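Local coordinates for putative diflavin flavoprotein A 3 (Synechocystis sp., PDB 6H0C), which probably transfers electrons from NADH to oxygen, reducing it to water, this chain being the flavodiiron core of a longer modular protein that also carries a flavin reductase section, at residues Q69-D72 against L73-D77; N62-G65 against T66-R70; K116-A119 against D120-V123. All coordinates share one frame; numbering follows the deposited sequence.

Contact 1: Q69-D72 against L73-D77; sequences QRLD and LNSLD
With CG swung opposite the backbone N (chi1 -174°), Asp72 folds its carboxylate forward onto Asn74, whose own side chain turns back beside its backbone N (chi1 -69°). The result is an Asx turn at the start of the 3-10 segment 73-75, in the loop linking helix 60-70 to strand 78-80. OD1 of Asp72 takes two donors: Asn74 N at 2.7 Å, on the anti side but lifted out of the carboxylate plane, and Asn74 ND2 at 2.9 Å, on the syn lone pair. Carboxylate and amide planes stand 80° apart, yet OD1 lies close to the amide plane. Aspartate suits this place because its short chain brings an acceptor to a backbone N-H two residues on, and asparagine adds a second donor. The backbone oxygen of the same aspartate, Asp72 O, accepts Ser75 N at 2.8 Å and Ser75 OG, the latter very short at 2.5 Å.

Leu71 and Leu76 touch Ile49 of strand 49-52, while buried Leu73 packs back on Leu67 and Ile68 of helix 60-70. Leu71 meets Leu73 and Leu76 at about right angles: its CD2 lies 3.9 Å from Leu73 CD1 and 4.1 Å from Leu76 CD1, while CD1 rests 3.4 Å from Ser75 OG.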
loop_
_atom_site.group_PDB
_atom_site.type_symbol
_atom_site.label_atom_id
_atom_site.label_comp_id
_atom_site.label_asym_id
_atom_site.label_seq_id
_atom_site.Cartn_x
_atom_site.Cartn_y
_atom_site.Cartn_z
ATOM N N GLN A 69 6.339 -17.890 22.461
ATOM C CA GLN A 69 7.095 -19.095 22.746
ATOM C C GLN A 69 8.564 -18.890 22.442
ATOM O O GLN A 69 9.406 -19.672 22.872
ATOM C CB GLN A 69 6.535 -20.268 21.951
ATOM C CG GLN A 69 5.082 -20.567 22.306
ATOM C CD GLN A 69 4.540 -21.792 21.602
ATOM O OE1 GLN A 69 5.298 -22.659 21.164
ATOM N NE2 GLN A 69 3.217 -21.870 21.486
ATOM N N ARG A 70 8.870 -17.818 21.720
ATOM C CA ARG A 70 10.239 -17.533 21.305
ATOM C C ARG A 70 10.844 -16.332 22.028
ATOM O O ARG A 70 12.050 -16.100 21.946
ATOM C CB ARG A 70 10.295 -17.275 19.799
ATOM C CG ARG A 70 9.878 -18.442 18.950
ATOM C CD ARG A 70 10.796 -19.621 19.189
ATOM N NE ARG A 70 10.730 -20.579 18.091
ATOM C CZ ARG A 70 11.623 -20.650 17.112
ATOM N NH1 ARG A 70 11.483 -21.549 16.154
ATOM N NH2 ARG A 70 12.660 -19.825 17.097
ATOM N N LEU A 71 10.004 -15.565 22.720
ATOM C CA LEU A 71 10.415 -14.268 23.252
ATOM C C LEU A 71 9.539 -13.802 24.404
ATOM O O LEU A 71 8.310 -13.813 24.304
ATOM C CB LEU A 71 10.390 -13.206 22.140
ATOM C CG LEU A 71 10.555 -11.731 22.532
ATOM C CD1 LEU A 71 12.002 -11.413 22.907
ATOM C CD2 LEU A 71 10.066 -10.803 21.423
ATOM N N ASP A 72 10.176 -13.381 25.492
ATOM C CA ASP A 72 9.474 -12.686 26.563
ATOM C C ASP A 72 9.103 -11.295 26.076
ATOM O O ASP A 72 9.973 -10.434 25.929
ATOM C CB ASP A 72 10.343 -12.600 27.819
ATOM C CG ASP A 72 9.608 -12.006 29.007
ATOM O OD1 ASP A 72 8.665 -11.206 28.821
ATOM O OD2 ASP A 72 9.981 -12.347 30.146
ATOM N N LEU A 73 7.816 -11.069 25.838
ATOM C CA LEU A 73 7.369 -9.799 25.282
ATOM C C LEU A 73 7.693 -8.633 26.206
ATOM O O LEU A 73 7.689 -7.482 25.782
ATOM C CB LEU A 73 5.868 -9.826 24.982
ATOM C CG LEU A 73 5.469 -10.533 23.688
ATOM C CD1 LEU A 73 6.396 -10.123 22.560
ATOM C CD2 LEU A 73 5.502 -12.024 23.889
ATOM N N ASN A 74 7.984 -8.927 27.466
ATOM C CA ASN A 74 8.379 -7.877 28.395
ATOM C C ASN A 74 9.752 -7.328 28.057
ATOM O O ASN A 74 10.121 -6.261 28.532
ATOM C CB ASN A 74 8.367 -8.391 29.833
ATOM C CG ASN A 74 6.974 -8.677 30.328
ATOM O OD1 ASN A 74 6.233 -7.763 30.684
ATOM N ND2 ASN A 74 6.600 -9.951 30.342
ATOM N N SER A 75 10.504 -8.060 27.236
ATOM C CA SER A 75 11.852 -7.646 26.852
ATOM C C SER A 75 11.869 -6.933 25.501
ATOM O O SER A 75 12.917 -6.474 25.042
ATOM C CB SER A 75 12.787 -8.851 26.808
ATOM O OG SER A 75 12.352 -9.781 25.831
ATOM N N LEU A 76 10.703 -6.847 24.869
ATOM C CA LEU A 76 10.576 -6.137 23.604
ATOM C C LEU A 76 10.772 -4.632 23.786
ATOM O O LEU A 76 9.971 -3.970 24.441
ATOM C CB LEU A 76 9.210 -6.415 22.978
ATOM C CG LEU A 76 9.068 -6.002 21.519
ATOM C CD1 LEU A 76 10.093 -6.743 20.661
ATOM C CD2 LEU A 76 7.659 -6.301 21.054
ATOM N N ASP A 77 11.834 -4.092 23.199
ATOM C CA ASP A 77 12.115 -2.663 23.308
ATOM C C ASP A 77 11.356 -1.829 22.284
ATOM O O ASP A 77 10.870 -0.736 22.604
ATOM C CB ASP A 77 13.611 -2.394 23.153
ATOM C CG ASP A 77 14.424 -2.967 24.292
ATOM O OD1 ASP A 77 14.292 -2.458 25.423
ATOM O OD2 ASP A 77 15.199 -3.919 24.059
#

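Contact 2: N62-G65 against T66-R70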
loop_
_atom_site.group_PDB
_atom_site.type_symbol
_atom_site.label_atom_id
_atom_site.label_comp_id
_atom_site.label_asym_id
_atom_site.label_seq_id
_atom_site.Cartn_x
_atom_site.Cartn_y
_atom_site.Cartn_z
ATOM N N ASN A 62 -2.272 -16.651 15.839
ATOM C CA ASN A 62 -1.158 -17.559 15.558
ATOM C C ASN A 62 0.154 -16.867 15.814
ATOM O O ASN A 62 1.097 -17.454 16.351
ATOM C CB ASN A 62 -1.175 -18.051 14.111
ATOM C CG ASN A 62 -2.123 -19.195 13.895
ATOM O OD1 ASN A 62 -2.819 -19.629 14.817
ATOM N ND2 ASN A 62 -2.175 -19.689 12.663
ATOM N N PHE A 63 0.212 -15.607 15.399
ATOM C CA PHE A 63 1.449 -14.863 15.489
ATOM C C PHE A 63 1.841 -14.615 16.937
ATOM O O PHE A 63 2.964 -14.923 17.343
ATOM C CB PHE A 63 1.349 -13.531 14.752
ATOM C CG PHE A 63 2.571 -12.677 14.915
ATOM C CD1 PHE A 63 3.724 -12.954 14.193
ATOM C CD2 PHE A 63 2.581 -11.619 15.806
ATOM C CE1 PHE A 63 4.865 -12.176 14.342
ATOM C CE2 PHE A 63 3.713 -10.837 15.961
ATOM C CZ PHE A 63 4.858 -11.115 15.230
ATOM N N VAL A 64 0.919 -14.041 17.707
ATOM C CA VAL A 64 1.215 -13.712 19.096
ATOM C C VAL A 64 1.474 -15.003 19.858
ATOM O O VAL A 64 2.368 -15.070 20.697
ATOM C CB VAL A 64 0.078 -12.913 19.760
ATOM C CG1 VAL A 64 0.288 -12.824 21.270
ATOM C CG2 VAL A 64 0.000 -11.529 19.150
ATOM N N GLY A 65 0.701 -16.032 19.527
ATOM C CA GLY A 65 0.846 -17.335 20.145
ATOM C C GLY A 65 2.221 -17.903 19.888
ATOM O O GLY A 65 2.864 -18.419 20.795
ATOM N N THR A 66 2.678 -17.788 18.647
ATOM C CA THR A 66 3.992 -18.287 18.263
ATOM C C THR A 66 5.131 -17.461 18.851
ATOM O O THR A 66 6.102 -18.000 19.383
ATOM C CB THR A 66 4.140 -18.305 16.744
ATOM O OG1 THR A 66 3.233 -19.265 16.201
ATOM C CG2 THR A 66 5.551 -18.683 16.362
ATOM N N LEU A 67 5.006 -16.146 18.747
ATOM C CA LEU A 67 6.040 -15.241 19.225
ATOM C C LEU A 67 6.349 -15.447 20.707
ATOM O O LEU A 67 7.509 -15.545 21.095
ATOM C CB LEU A 67 5.622 -13.792 18.976
ATOM C CG LEU A 67 6.669 -12.731 19.311
ATOM C CD1 LEU A 67 7.967 -13.013 18.548
ATOM C CD2 LEU A 67 6.135 -11.324 19.006
ATOM N N ILE A 68 5.303 -15.526 21.523
ATOM C CA ILE A 68 5.447 -15.683 22.968
ATOM C C ILE A 68 6.259 -16.920 23.361
ATOM O O ILE A 68 6.820 -16.989 24.456
ATOM C CB ILE A 68 4.067 -15.751 23.635
ATOM C CG1 ILE A 68 3.359 -14.405 23.482
ATOM C CG2 ILE A 68 4.190 -16.100 25.100
ATOM C CD1 ILE A 68 1.905 -14.445 23.844
ATOM N N GLN A 69 6.339 -17.890 22.461
ATOM C CA GLN A 69 7.095 -19.095 22.746
ATOM C C GLN A 69 8.564 -18.890 22.442
ATOM O O GLN A 69 9.406 -19.672 22.872
ATOM C CB GLN A 69 6.535 -20.268 21.951
ATOM C CG GLN A 69 5.082 -20.567 22.306
ATOM C CD GLN A 69 4.540 -21.792 21.602
ATOM O OE1 GLN A 69 5.298 -22.659 21.164
ATOM N NE2 GLN A 69 3.217 -21.870 21.486
ATOM N N ARG A 70 8.870 -17.818 21.720
ATOM C CA ARG A 70 10.239 -17.533 21.305
ATOM C C ARG A 70 10.844 -16.332 22.028
ATOM O O ARG A 70 12.050 -16.100 21.946
ATOM C CB ARG A 70 10.295 -17.275 19.799
ATOM C CG ARG A 70 9.878 -18.442 18.950
ATOM C CD ARG A 70 10.796 -19.621 19.189
ATOM N NE ARG A 70 10.730 -20.579 18.091
ATOM C CZ ARG A 70 11.623 -20.650 17.112
ATOM N NH1 ARG A 70 11.483 -21.549 16.154
ATOM N NH2 ARG A 70 12.660 -19.825 17.097
#
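The ring of Phe63 and the side chain of Leu67 run side by side and point the same way, and Leu67 CD2 comes to the ring obliquely, 3.9 Å from CE2 of Phe63 and 4.0 Å from CZ of Phe63. The other flat group is the peptide carbonyl of Asn62, which receives a donor of Thr66 on each face: the backbone N from one and OG1 from the other, each tilted about 30° from the carbonyl plane. Both bonds measure 2.8 Å, from Thr66 N and from Thr66 OG1 to Asn62 O. Placing OG1 opposite the carbonyl carbon of Thr66 (chi1 -66°) turns the hydroxyl back along the helix. This is why threonine is at ease here: its polar branch spends itself on the preceding turn of its own backbone.

These are successive turns of an alpha helix. Leu67 N gives Phe63 O a nearly straight bond of 2.8 Å, and Ile68 N a longer one to Val64 O, 3.1 Å. Further on, Gln69 N and Arg70 N bond to carbonyls three residues back, those of Thr66 and Leu67, bonds of the i to i-3 kind found in 3-10 turns. Val64 and Ile68, one turn apart, meet obliquely. There CG1 of Val64 lies only 3.4 Å from CD1 of Ile68, closer than usual for two methyl groups. Gly65 brings no side chain to the surface, and its carbonyl oxygen lies 3.4 Å from CG of Gln69.

Helix 60-70 is the crossover of the beta-alpha-beta unit joining strands 49-52 and 78-80. Phe63 and Leu67 face Phe17 of strand 14-21, Thr66 touches Val5 and Ile7 of strand 4-11, and Val64 and Ile68 lean on Leu98 of helix 86-98.

Contact 3: K116-A119 against D120-V123; sequences KLLA and DAEV
Leu118 supplies the close-packed half of this turn, where its side chain meets those of Val123 and Ala121 as the chain folds back. CD1 of Leu118 lies 3.7 Å from CG2 of Val123, and CD2 lies 3.9 Å from CB of Ala121 while also standing 4.1 Å from the same Val123 CG2. That methyl of Val123 is therefore shared between both branches of the leucine, whose side chain it meets at a slant. With CG1 of Val123 opposite its carbonyl carbon (chi1 -70°), CG2 falls between the backbone N and the carbonyl carbon and is the branch that meets Leu118. A leucine, with two methyls at the end of its chain, can meet Ala121 and Val123 at once, whereas the small methyl of Ala121 lets the returning chain draw in close.

The backbone here is a type I beta turn from Leu118 to Ala121, placed just where helix 108-117 gives out, Leu118 being the first residue to leave helical torsions. It is closed by a single bond, Ala121 N to Leu118 O at 3.0 Å, bent to 141° at the hydrogen and coming from well above the carbonyl plane. Two residues earlier, Ala119 N reaches Lys116 O at 2.9 Å. The turn lies in the beta-alpha-beta crossover from strand 103-106 by way of helix 108-117 to strand 127-129.

On one side helix 86-98 comes up to the packed part, Lys93 touching Leu118 and Leu96 touching Val123, though Leu118 and Val123 stay partly exposed. The outer corner is quite different: Ala119 and Asp120, the two central residues of the turn, are exposed, and a charged aspartate is well suited to that solvent side. Its CA-CB bond points away overall from 116-119, although CB still touches Ala119.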
loop_
_atom_site.group_PDB
_atom_site.type_symbol
_atom_site.label_atom_id
_atom_site.label_comp_id
_atom_site.label_asym_id
_atom_site.label_seq_id
_atom_site.Cartn_x
_atom_site.Cartn_y
_atom_site.Cartn_z
ATOM N N LYS A 116 -5.226 8.211 15.611
ATOM C CA LYS A 116 -6.660 8.086 15.386
ATOM C C LYS A 116 -7.086 6.634 15.587
ATOM O O LYS A 116 -7.989 6.366 16.368
ATOM C CB LYS A 116 -7.049 8.587 13.990
ATOM C CG LYS A 116 -6.800 10.085 13.799
ATOM C CD LYS A 116 -7.425 10.621 12.516
ATOM C CE LYS A 116 -6.797 10.002 11.272
ATOM N NZ LYS A 116 -5.412 10.498 11.014
ATOM N N LEU A 117 -6.410 5.702 14.912
ATOM C CA LEU A 117 -6.753 4.277 14.975
ATOM C C LEU A 117 -6.818 3.707 16.390
ATOM O O LEU A 117 -7.646 2.848 16.672
ATOM C CB LEU A 117 -5.752 3.456 14.168
ATOM C CG LEU A 117 -5.810 3.633 12.655
ATOM C CD1 LEU A 117 -4.783 2.747 11.957
ATOM C CD2 LEU A 117 -7.209 3.316 12.174
ATOM N N LEU A 118 -5.942 4.168 17.272
ATOM C CA LEU A 118 -5.906 3.661 18.642
ATOM C C LEU A 118 -6.499 4.651 19.628
ATOM O O LEU A 118 -6.300 4.519 20.842
ATOM C CB LEU A 118 -4.474 3.334 19.060
ATOM C CG LEU A 118 -3.861 2.109 18.398
ATOM C CD1 LEU A 118 -2.453 1.919 18.913
ATOM C CD2 LEU A 118 -4.719 0.877 18.664
ATOM N N ALA A 119 -7.210 5.645 19.099
ATOM C CA ALA A 119 -7.785 6.721 19.908
ATOM C C ALA A 119 -8.514 6.202 21.148
ATOM O O ALA A 119 -8.249 6.649 22.269
ATOM C CB ALA A 119 -8.733 7.561 19.064
ATOM N N ASP A 120 -9.419 5.248 20.940
ATOM C CA ASP A 120 -10.253 4.732 22.019
ATOM C C ASP A 120 -9.683 3.470 22.646
ATOM O O ASP A 120 -10.286 2.898 23.551
ATOM C CB ASP A 120 -11.670 4.446 21.518
ATOM C CG ASP A 120 -12.448 5.707 21.224
ATOM O OD1 ASP A 120 -12.076 6.775 21.759
ATOM O OD2 ASP A 120 -13.434 5.628 20.458
ATOM N N ALA A 121 -8.533 3.020 22.166
ATOM C CA ALA A 121 -7.906 1.859 22.775
ATOM C C ALA A 121 -7.243 2.301 24.069
ATOM O O ALA A 121 -7.034 3.497 24.295
ATOM C CB ALA A 121 -6.898 1.219 21.834
ATOM N N GLU A 122 -6.916 1.345 24.925
ATOM C CA GLU A 122 -6.303 1.692 26.190
ATOM C C GLU A 122 -4.795 1.880 26.024
ATOM O O GLU A 122 -4.203 2.715 26.702
ATOM C CB GLU A 122 -6.612 0.629 27.247
ATOM C CG GLU A 122 -8.103 0.466 27.530
ATOM C CD GLU A 122 -8.394 -0.097 28.918
ATOM O OE1 GLU A 122 -7.432 -0.391 29.664
ATOM O OE2 GLU A 122 -9.588 -0.237 29.265
ATOM N N VAL A 123 -4.188 1.130 25.107
ATOM C CA VAL A 123 -2.739 1.186 24.889
ATOM C C VAL A 123 -2.238 2.621 24.776
ATOM O O VAL A 123 -2.804 3.440 24.049
ATOM C CB VAL A 123 -2.293 0.404 23.611
ATOM C CG1 VAL A 123 -2.451 -1.094 23.808
ATOM C CG2 VAL A 123 -3.055 0.869 22.375
#

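How the contacts relate
All three contacts belong to the zinc metallo-hydrolase region, the beta-lactamase-like part of the flavodiiron core. Contact 2 comes first along the chain, within helix 60-70; contact 1 follows, sharing Gln69 and Arg70 as the chain leaves that helix for strand 78-80. Their centres are 10 Å apart, and they meet where Leu73 packs on Leu67 and Ile68. Contact 3 comes later, at the C-terminal end of helix 108-117 and in the loop beyond it, with its centre about 23 Å from each of the others and nearest atoms about 12 Å away. Helix 86-98 touches contacts 2 and 3. Together they mark two crossovers of one mixed sheet, leading to strands 78-80 and 127-129.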